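Local coordinates for protein acyl-CoA dehydrogenase (Thermus thermophilus, PDB 2Z1Q) that probably oxidises saturated acyl-CoA thioesters to 2,3-dehydroacyl-CoA, using bound FAD and passing the electrons to an acceptor, at residues B[355-360]-B[485-490]; B[311-316]-B[363-368]; B[448-453]-B[512-517]. All coordinates share one frame; numbering follows the deposited sequence.

Contact 1: B[355-360]-B[485-490]; sequences KVLGSE and ILIDAY
Ile487 meets two adjacent residues of segment 355-360 at once, Val356 with one branch and Leu357 with the other. Its CB is the fork. CG2 stands anti to the backbone N. CG1 stands anti to the carbonyl carbon (chi1 -67°) and carries CD1 out in an extended line. The two arms therefore part, and each finds its own partner. CD1 ends against Val356, 3.9 Å from Val356 CG1, with Val356 CB only slightly farther. These two side chains cross at about a right angle, so the end of the isoleucine arm abuts the valine branch. CG2 of Ile487 lies 3.8 Å from CG of Leu357. Here the side chains run past each other in opposite directions, and the methyl touches the leucine at its branch point. Leu357 and Ile487 are also where the two backbones come nearest, with CA atoms 7.0 Å apart. Contact between the segments is small and wholly apolar, made by three buried residues.

The polar groups of both segments turn to other partners. Ser359 OG bonds back to Lys355 O at 2.7 Å, in the carbonyl plane, one turn earlier in its own helix. Glu360 forms a salt bridge with Arg405, and Asp488 forms one with Arg520.

The contact joins helix 348-372 to helix 476-502, both within parts of the chain that match the acyl-CoA dehydrogenase C-terminal domain. It lies in the protein interior, with the Val356 side chain about 12 Å from a bound FAD. Val356 also packs on helix 401-407. Leu357 also touches Ala316 and Ala319 of helix 300-331, while helix 445-468 packs against Ile485, Leu486 and Ala489.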
loop_
_atom_site.group_PDB
_atom_site.type_symbol
_atom_site.label_atom_id
_atom_site.label_comp_id
_atom_site.label_asym_id
_atom_site.label_seq_id
_atom_site.Cartn_x
_atom_site.Cartn_y
_atom_site.Cartn_z
ATOM N N LYS B 355 -16.771 6.090 -2.432
ATOM C CA LYS B 355 -16.367 4.693 -2.252
ATOM C C LYS B 355 -14.878 4.562 -2.619
ATOM O O LYS B 355 -14.093 3.955 -1.891
ATOM C CB LYS B 355 -17.252 3.774 -3.118
ATOM C CG LYS B 355 -16.581 2.489 -3.612
ATOM C CD LYS B 355 -16.258 1.549 -2.491
ATOM C CE LYS B 355 -14.905 0.842 -2.691
ATOM N NZ LYS B 355 -14.816 -0.045 -3.881
ATOM N N VAL B 356 -14.492 5.169 -3.734
ATOM C CA VAL B 356 -13.111 5.154 -4.203
ATOM C C VAL B 356 -12.241 6.032 -3.313
ATOM O O VAL B 356 -11.142 5.638 -2.932
ATOM C CB VAL B 356 -13.006 5.689 -5.639
ATOM C CG1 VAL B 356 -11.554 5.633 -6.114
ATOM C CG2 VAL B 356 -13.906 4.887 -6.550
ATOM N N LEU B 357 -12.749 7.215 -2.977
ATOM C CA LEU B 357 -12.021 8.168 -2.144
ATOM C C LEU B 357 -11.754 7.595 -0.754
ATOM O O LEU B 357 -10.632 7.653 -0.245
ATOM C CB LEU B 357 -12.840 9.440 -1.980
ATOM C CG LEU B 357 -12.172 10.808 -1.856
ATOM C CD1 LEU B 357 -13.093 11.638 -0.977
ATOM C CD2 LEU B 357 -10.776 10.757 -1.264
ATOM N N GLY B 358 -12.798 7.049 -0.140
ATOM C CA GLY B 358 -12.646 6.506 1.196
ATOM C C GLY B 358 -11.623 5.399 1.283
ATOM O O GLY B 358 -10.663 5.480 2.045
ATOM N N SER B 359 -11.828 4.357 0.491
ATOM C CA SER B 359 -10.905 3.237 0.521
ATOM C C SER B 359 -9.464 3.663 0.241
ATOM O O SER B 359 -8.556 3.181 0.906
ATOM C CB SER B 359 -11.359 2.146 -0.464
ATOM O OG SER B 359 -11.687 2.680 -1.735
ATOM N N GLU B 360 -9.246 4.582 -0.704
ATOM C CA GLU B 360 -7.876 5.003 -1.017
ATOM C C GLU B 360 -7.261 5.870 0.062
ATOM O O GLU B 360 -6.046 5.839 0.271
ATOM C CB GLU B 360 -7.826 5.687 -2.383
ATOM C CG GLU B 360 -8.156 4.666 -3.477
ATOM C CD GLU B 360 -7.955 5.177 -4.891
ATOM O OE1 GLU B 360 -8.222 4.390 -5.821
ATOM O OE2 GLU B 360 -7.532 6.344 -5.087
ATOM N N ILE B 485 -10.261 13.336 -11.512
ATOM C CA ILE B 485 -10.428 14.780 -11.415
ATOM C C ILE B 485 -11.771 15.062 -10.734
ATOM O O ILE B 485 -11.849 15.892 -9.825
ATOM C CB ILE B 485 -10.363 15.425 -12.809
ATOM C CG1 ILE B 485 -9.019 15.066 -13.447
ATOM C CG2 ILE B 485 -10.501 16.943 -12.701
ATOM C CD1 ILE B 485 -8.820 15.597 -14.832
ATOM N N LEU B 486 -12.807 14.330 -11.146
ATOM C CA LEU B 486 -14.141 14.483 -10.565
ATOM C C LEU B 486 -14.105 14.166 -9.071
ATOM O O LEU B 486 -14.758 14.847 -8.272
ATOM C CB LEU B 486 -15.143 13.566 -11.290
ATOM C CG LEU B 486 -15.413 13.934 -12.754
ATOM C CD1 LEU B 486 -16.231 12.841 -13.433
ATOM C CD2 LEU B 486 -16.142 15.268 -12.816
ATOM N N ILE B 487 -13.326 13.148 -8.700
ATOM C CA ILE B 487 -13.181 12.753 -7.297
ATOM C C ILE B 487 -12.538 13.855 -6.465
ATOM O O ILE B 487 -13.026 14.182 -5.383
ATOM C CB ILE B 487 -12.305 11.480 -7.147
ATOM C CG1 ILE B 487 -13.040 10.290 -7.766
ATOM C CG2 ILE B 487 -11.931 11.260 -5.665
ATOM C CD1 ILE B 487 -12.230 9.030 -7.886
ATOM N N ASP B 488 -11.434 14.413 -6.953
ATOM C CA ASP B 488 -10.738 15.467 -6.213
ATOM C C ASP B 488 -11.535 16.756 -6.190
ATOM O O ASP B 488 -11.414 17.555 -5.269
ATOM C CB ASP B 488 -9.365 15.744 -6.821
ATOM C CG ASP B 488 -8.305 14.798 -6.312
ATOM O OD1 ASP B 488 -7.308 14.576 -7.031
ATOM O OD2 ASP B 488 -8.458 14.284 -5.188
ATOM N N ALA B 489 -12.339 16.954 -7.222
ATOM C CA ALA B 489 -13.152 18.148 -7.317
ATOM C C ALA B 489 -14.210 18.066 -6.224
ATOM O O ALA B 489 -14.274 18.930 -5.355
ATOM C CB ALA B 489 -13.809 18.231 -8.704
ATOM N N TYR B 490 -15.019 17.011 -6.266
ATOM C CA TYR B 490 -16.071 16.822 -5.275
ATOM C C TYR B 490 -15.502 16.851 -3.862
ATOM O O TYR B 490 -16.022 17.541 -2.993
ATOM C CB TYR B 490 -16.791 15.499 -5.535
ATOM C CG TYR B 490 -18.012 15.277 -4.682
ATOM C CD1 TYR B 490 -17.985 14.374 -3.624
ATOM C CD2 TYR B 490 -19.207 15.966 -4.934
ATOM C CE1 TYR B 490 -19.102 14.153 -2.837
ATOM C CE2 TYR B 490 -20.336 15.752 -4.147
ATOM C CZ TYR B 490 -20.270 14.841 -3.098
ATOM O OH TYR B 490 -21.354 14.610 -2.293
#

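Contact 2: B[311-316]-B[363-368]; sequences SRIYAA and DYVVDE
Arg312 lays its guanidinium flat over the ring of Tyr364. The planes are 8° apart, and Arg312 CZ sits 3.7 Å from the centroid of the Tyr364 ring. This is a stacked cation-pi pair. The arginine chain is extended from CG to NE and reaches across the tyrosine at about a right angle. Arg312 NE also forms a salt bridge with Glu308, a second hold from the same helix that is likely to steady the group. Glu368 CG, one turn on from Tyr364, lies over the opposite ring face, offset toward the rim. Replacing Tyr364 by an alanine would probably leave the guanidinium without its aromatic bed and open a gap beside Glu368.

This close stack is the partly exposed side of the contact. The buried side is apolar and looser: Ile313 CG1 lies 4.0 Å from Val365 CG2. Val365 holds CG2 anti to its carbonyl carbon, which turns that methyl to the CG1-CD1 arm of the isoleucine.

The contact joins helices 300-331 and 348-372 of the C-terminal helical domain. Asp367 forms salt bridges with Arg392 and Arg395 of the second subunit, so the dimer interface is close by. Helix 252-288 packs against Ile313 and Val365, helix 505-528 against Ser311, and helix 383-392 against Val366.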
loop_
_atom_site.group_PDB
_atom_site.type_symbol
_atom_site.label_atom_id
_atom_site.label_comp_id
_atom_site.label_asym_id
_atom_site.label_seq_id
_atom_site.Cartn_x
_atom_site.Cartn_y
_atom_site.Cartn_z
ATOM N N SER B 311 -5.469 15.517 6.787
ATOM C CA SER B 311 -6.034 16.208 5.653
ATOM C C SER B 311 -6.885 15.280 4.772
ATOM O O SER B 311 -8.030 15.612 4.456
ATOM C CB SER B 311 -4.924 16.855 4.821
ATOM O OG SER B 311 -5.474 17.499 3.684
ATOM N N ARG B 312 -6.352 14.120 4.383
ATOM C CA ARG B 312 -7.135 13.232 3.530
ATOM C C ARG B 312 -8.391 12.725 4.238
ATOM O O ARG B 312 -9.446 12.600 3.630
ATOM C CB ARG B 312 -6.267 12.085 3.036
ATOM C CG ARG B 312 -4.988 12.568 2.358
ATOM C CD ARG B 312 -4.406 11.518 1.443
ATOM N NE ARG B 312 -3.002 11.774 1.126
ATOM C CZ ARG B 312 -2.288 11.054 0.266
ATOM N NH1 ARG B 312 -1.017 11.351 0.038
ATOM N NH2 ARG B 312 -2.857 10.036 -0.377
ATOM N N ILE B 313 -8.289 12.453 5.527
ATOM C CA ILE B 313 -9.459 11.999 6.260
ATOM C C ILE B 313 -10.543 13.089 6.259
ATOM O O ILE B 313 -11.722 12.794 6.059
ATOM C CB ILE B 313 -9.083 11.642 7.711
ATOM C CG1 ILE B 313 -8.155 10.422 7.722
ATOM C CG2 ILE B 313 -10.330 11.384 8.516
ATOM C CD1 ILE B 313 -7.511 10.192 9.070
ATOM N N TYR B 314 -10.146 14.342 6.466
ATOM C CA TYR B 314 -11.109 15.439 6.470
ATOM C C TYR B 314 -11.832 15.547 5.131
ATOM O O TYR B 314 -13.058 15.685 5.078
ATOM C CB TYR B 314 -10.404 16.766 6.787
ATOM C CG TYR B 314 -11.303 17.968 6.645
ATOM C CD1 TYR B 314 -12.291 18.235 7.582
ATOM C CD2 TYR B 314 -11.186 18.825 5.542
ATOM C CE1 TYR B 314 -13.152 19.320 7.439
ATOM C CE2 TYR B 314 -12.037 19.910 5.388
ATOM C CZ TYR B 314 -13.021 20.150 6.343
ATOM O OH TYR B 314 -13.899 21.198 6.228
ATOM N N ALA B 315 -11.075 15.471 4.044
ATOM C CA ALA B 315 -11.669 15.544 2.721
ATOM C C ALA B 315 -12.684 14.411 2.511
ATOM O O ALA B 315 -13.826 14.671 2.135
ATOM C CB ALA B 315 -10.577 15.490 1.647
ATOM N N ALA B 316 -12.279 13.164 2.759
ATOM C CA ALA B 316 -13.187 12.023 2.566
ATOM C C ALA B 316 -14.425 12.145 3.457
ATOM O O ALA B 316 -15.547 11.914 3.020
ATOM C CB ALA B 316 -12.463 10.709 2.867
ATOM N N ASP B 363 -6.350 3.398 2.820
ATOM C CA ASP B 363 -5.169 2.666 2.361
ATOM C C ASP B 363 -3.918 3.458 2.749
ATOM O O ASP B 363 -2.996 2.934 3.392
ATOM C CB ASP B 363 -5.258 2.495 0.835
ATOM C CG ASP B 363 -4.081 1.729 0.239
ATOM O OD1 ASP B 363 -4.184 0.493 0.042
ATOM O OD2 ASP B 363 -3.046 2.369 -0.032
ATOM N N TYR B 364 -3.901 4.730 2.369
ATOM C CA TYR B 364 -2.790 5.612 2.689
ATOM C C TYR B 364 -2.571 5.749 4.192
ATOM O O TYR B 364 -1.443 5.638 4.667
ATOM C CB TYR B 364 -3.011 7.006 2.102
ATOM C CG TYR B 364 -1.955 7.993 2.532
ATOM C CD1 TYR B 364 -0.713 8.028 1.906
ATOM C CD2 TYR B 364 -2.189 8.873 3.588
ATOM C CE1 TYR B 364 0.281 8.915 2.318
ATOM C CE2 TYR B 364 -1.202 9.771 4.012
ATOM C CZ TYR B 364 0.029 9.784 3.370
ATOM O OH TYR B 364 1.002 10.666 3.774
ATOM N N VAL B 365 -3.653 5.991 4.935
ATOM C CA VAL B 365 -3.584 6.166 6.382
ATOM C C VAL B 365 -3.059 4.909 7.107
ATOM O O VAL B 365 -2.174 5.011 7.960
ATOM C CB VAL B 365 -4.979 6.617 6.938
ATOM C CG1 VAL B 365 -4.966 6.705 8.460
ATOM C CG2 VAL B 365 -5.332 7.987 6.334
ATOM N N VAL B 366 -3.572 3.726 6.783
ATOM C CA VAL B 366 -3.033 2.551 7.475
ATOM C C VAL B 366 -1.583 2.288 7.068
ATOM O O VAL B 366 -0.796 1.809 7.867
ATOM C CB VAL B 366 -3.878 1.258 7.245
ATOM C CG1 VAL B 366 -5.266 1.465 7.808
ATOM C CG2 VAL B 366 -3.933 0.890 5.767
ATOM N N ASP B 367 -1.211 2.643 5.844
ATOM C CA ASP B 367 0.156 2.410 5.383
ATOM C C ASP B 367 1.181 3.253 6.129
ATOM O O ASP B 367 2.199 2.739 6.590
ATOM C CB ASP B 367 0.240 2.667 3.876
ATOM C CG ASP B 367 1.571 2.265 3.300
ATOM O OD1 ASP B 367 2.053 1.162 3.625
ATOM O OD2 ASP B 367 2.140 3.053 2.521
ATOM N N GLU B 368 0.893 4.543 6.265
ATOM C CA GLU B 368 1.780 5.447 6.977
ATOM C C GLU B 368 1.660 5.141 8.458
ATOM O O GLU B 368 2.587 5.391 9.219
ATOM C CB GLU B 368 1.387 6.900 6.716
ATOM C CG GLU B 368 1.645 7.349 5.286
ATOM C CD GLU B 368 3.092 7.169 4.871
ATOM O OE1 GLU B 368 3.975 7.074 5.745
ATOM O OE2 GLU B 368 3.348 7.135 3.651
#

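Contact 3: B[448-453]-B[512-517]; sequences HQVQNL and IYLAQA
Leu514 reaches across to Gln449 and Val450, joining two helices, 445-468 and 505-528, of the all-helical C-terminal part of the protein. Helix 476-502 comes between them in the chain.

Along the second segment, Ile512 comes first and faces helix 300-331, touching Glu308 and Ser311. Tyr513 turns to the same helix at Ser311 and Ala315. Its hydroxyl also has a weak hydrogen bond with Asp488.

Leu514 carries this contact. Its CA is the nearest to that of Val450, at 8.0 Å. CG stands anti to the backbone N (chi1 173°). From there CD2 comes closest to the amide oxygen of Gln449, whose side chain crosses the leucine at about a right angle. CD1 is near both that oxygen and Val450, a loose apolar touch at 4.2 Å from Val450 CG2. Leu514 also packs on Leu496 of helix 476-502.

Ala515 points its methyl away and meets Arg551 in a loop. Ala517 closes the segment, its CB directed back toward helix 445-468 near Leu453.

Gln449 extends beyond CG and sets its amide oxygen against a leucine methyl in a van der Waals contact: Gln449 OE1 lies 3.3 Å from Leu514 CD2.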
loop_
_atom_site.group_PDB
_atom_site.type_symbol
_atom_site.label_atom_id
_atom_site.label_comp_id
_atom_site.label_asym_id
_atom_site.label_seq_id
_atom_site.Cartn_x
_atom_site.Cartn_y
_atom_site.Cartn_z
ATOM N N HIS B 448 -12.437 28.972 -6.692
ATOM C CA HIS B 448 -12.339 29.140 -8.133
ATOM C C HIS B 448 -11.567 27.969 -8.748
ATOM O O HIS B 448 -11.947 27.438 -9.787
ATOM C CB HIS B 448 -11.624 30.449 -8.477
ATOM C CG HIS B 448 -11.429 30.654 -9.948
ATOM N ND1 HIS B 448 -10.256 31.138 -10.483
ATOM C CD2 HIS B 448 -12.259 30.435 -10.995
ATOM C CE1 HIS B 448 -10.369 31.205 -11.799
ATOM N NE2 HIS B 448 -11.575 30.784 -12.136
ATOM N N GLN B 449 -10.475 27.582 -8.101
ATOM C CA GLN B 449 -9.660 26.472 -8.586
ATOM C C GLN B 449 -10.526 25.216 -8.625
ATOM O O GLN B 449 -10.394 24.375 -9.519
ATOM C CB GLN B 449 -8.453 26.284 -7.664
ATOM C CG GLN B 449 -7.686 27.577 -7.434
ATOM C CD GLN B 449 -6.546 27.424 -6.457
ATOM O OE1 GLN B 449 -6.682 26.766 -5.428
ATOM N NE2 GLN B 449 -5.411 28.039 -6.768
ATOM N N VAL B 450 -11.435 25.109 -7.662
ATOM C CA VAL B 450 -12.348 23.978 -7.606
ATOM C C VAL B 450 -13.227 24.002 -8.844
ATOM O O VAL B 450 -13.490 22.966 -9.455
ATOM C CB VAL B 450 -13.216 24.040 -6.331
ATOM C CG1 VAL B 450 -14.487 23.222 -6.509
ATOM C CG2 VAL B 450 -12.407 23.520 -5.156
ATOM N N GLN B 451 -13.672 25.188 -9.234
ATOM C CA GLN B 451 -14.510 25.290 -10.414
ATOM C C GLN B 451 -13.734 24.912 -11.662
ATOM O O GLN B 451 -14.282 24.277 -12.561
ATOM C CB GLN B 451 -15.072 26.707 -10.558
ATOM C CG GLN B 451 -15.979 27.102 -9.409
ATOM C CD GLN B 451 -17.131 26.127 -9.209
ATOM O OE1 GLN B 451 -17.245 25.490 -8.160
ATOM N NE2 GLN B 451 -17.991 26.008 -10.215
ATOM N N ASN B 452 -12.463 25.300 -11.721
ATOM C CA ASN B 452 -11.640 24.979 -12.887
ATOM C C ASN B 452 -11.446 23.461 -13.028
ATOM O O ASN B 452 -11.437 22.938 -14.142
ATOM C CB ASN B 452 -10.287 25.705 -12.809
ATOM C CG ASN B 452 -10.377 27.193 -13.211
ATOM O OD1 ASN B 452 -9.400 27.941 -13.074
ATOM N ND2 ASN B 452 -11.540 27.617 -13.711
ATOM N N LEU B 453 -11.307 22.754 -11.908
ATOM C CA LEU B 453 -11.158 21.300 -11.940
ATOM C C LEU B 453 -12.373 20.735 -12.650
ATOM O O LEU B 453 -12.239 19.890 -13.533
ATOM C CB LEU B 453 -11.071 20.721 -10.517
ATOM C CG LEU B 453 -9.796 21.070 -9.745
ATOM C CD1 LEU B 453 -9.861 20.536 -8.329
ATOM C CD2 LEU B 453 -8.602 20.491 -10.481
ATOM N N ILE B 512 -4.438 22.004 2.170
ATOM C CA ILE B 512 -3.458 20.953 1.950
ATOM C C ILE B 512 -3.950 19.973 0.887
ATOM O O ILE B 512 -3.188 19.540 0.020
ATOM C CB ILE B 512 -3.211 20.210 3.276
ATOM C CG1 ILE B 512 -2.342 21.081 4.185
ATOM C CG2 ILE B 512 -2.602 18.837 3.025
ATOM C CD1 ILE B 512 -2.189 20.514 5.564
ATOM N N TYR B 513 -5.235 19.647 0.949
ATOM C CA TYR B 513 -5.848 18.708 0.019
ATOM C C TYR B 513 -6.008 19.333 -1.367
ATOM O O TYR B 513 -5.689 18.710 -2.391
ATOM C CB TYR B 513 -7.211 18.262 0.567
ATOM C CG TYR B 513 -7.862 17.197 -0.267
ATOM C CD1 TYR B 513 -7.598 15.850 -0.025
ATOM C CD2 TYR B 513 -8.655 17.528 -1.363
ATOM C CE1 TYR B 513 -8.092 14.863 -0.850
ATOM C CE2 TYR B 513 -9.160 16.534 -2.212
ATOM C CZ TYR B 513 -8.861 15.200 -1.943
ATOM O OH TYR B 513 -9.248 14.178 -2.774
ATOM N N LEU B 514 -6.501 20.566 -1.386
ATOM C CA LEU B 514 -6.712 21.316 -2.619
ATOM C C LEU B 514 -5.438 21.442 -3.470
ATOM O O LEU B 514 -5.436 21.091 -4.656
ATOM C CB LEU B 514 -7.249 22.709 -2.279
ATOM C CG LEU B 514 -7.378 23.688 -3.445
ATOM C CD1 LEU B 514 -8.249 23.063 -4.514
ATOM C CD2 LEU B 514 -7.971 25.009 -2.972
ATOM N N ALA B 515 -4.357 21.941 -2.870
ATOM C CA ALA B 515 -3.089 22.113 -3.583
ATOM C C ALA B 515 -2.658 20.821 -4.273
ATOM O O ALA B 515 -2.355 20.810 -5.469
ATOM C CB ALA B 515 -1.995 22.572 -2.619
ATOM N N GLN B 516 -2.628 19.732 -3.513
ATOM C CA GLN B 516 -2.229 18.447 -4.064
ATOM C C GLN B 516 -3.175 17.949 -5.148
ATOM O O GLN B 516 -2.734 17.367 -6.136
ATOM C CB GLN B 516 -2.120 17.431 -2.936
ATOM C CG GLN B 516 -0.961 17.723 -2.011
ATOM C CD GLN B 516 -0.911 16.793 -0.824
ATOM O OE1 GLN B 516 -1.786 16.815 0.044
ATOM N NE2 GLN B 516 0.115 15.960 -0.781
ATOM N N ALA B 517 -4.471 18.186 -4.970
ATOM C CA ALA B 517 -5.460 17.767 -5.955
ATOM C C ALA B 517 -5.226 18.475 -7.287
ATOM O O ALA B 517 -5.422 17.885 -8.358
ATOM C CB ALA B 517 -6.865 18.068 -5.448
#

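From the N terminus, helix 300-331 comes first. Contact 2 closes the shortest loop, back from helix 348-372 through 46 residues. Contact 1 leaves that same helix at 355-360, before the end of contact 2, and runs 124 residues on to helix 476-502, so the two cross. Contact 3 starts at helix 445-468, inside the loop of contact 1, and ends past it on helix 505-528; these also cross. Contacts 2 and 3 are in series. In space contact 1 touches both of the others, as where Asp488 packs on Ala517. Contact 2 stays within the earlier helices and contact 3 within the later ones; contact 1 bridges the two groups.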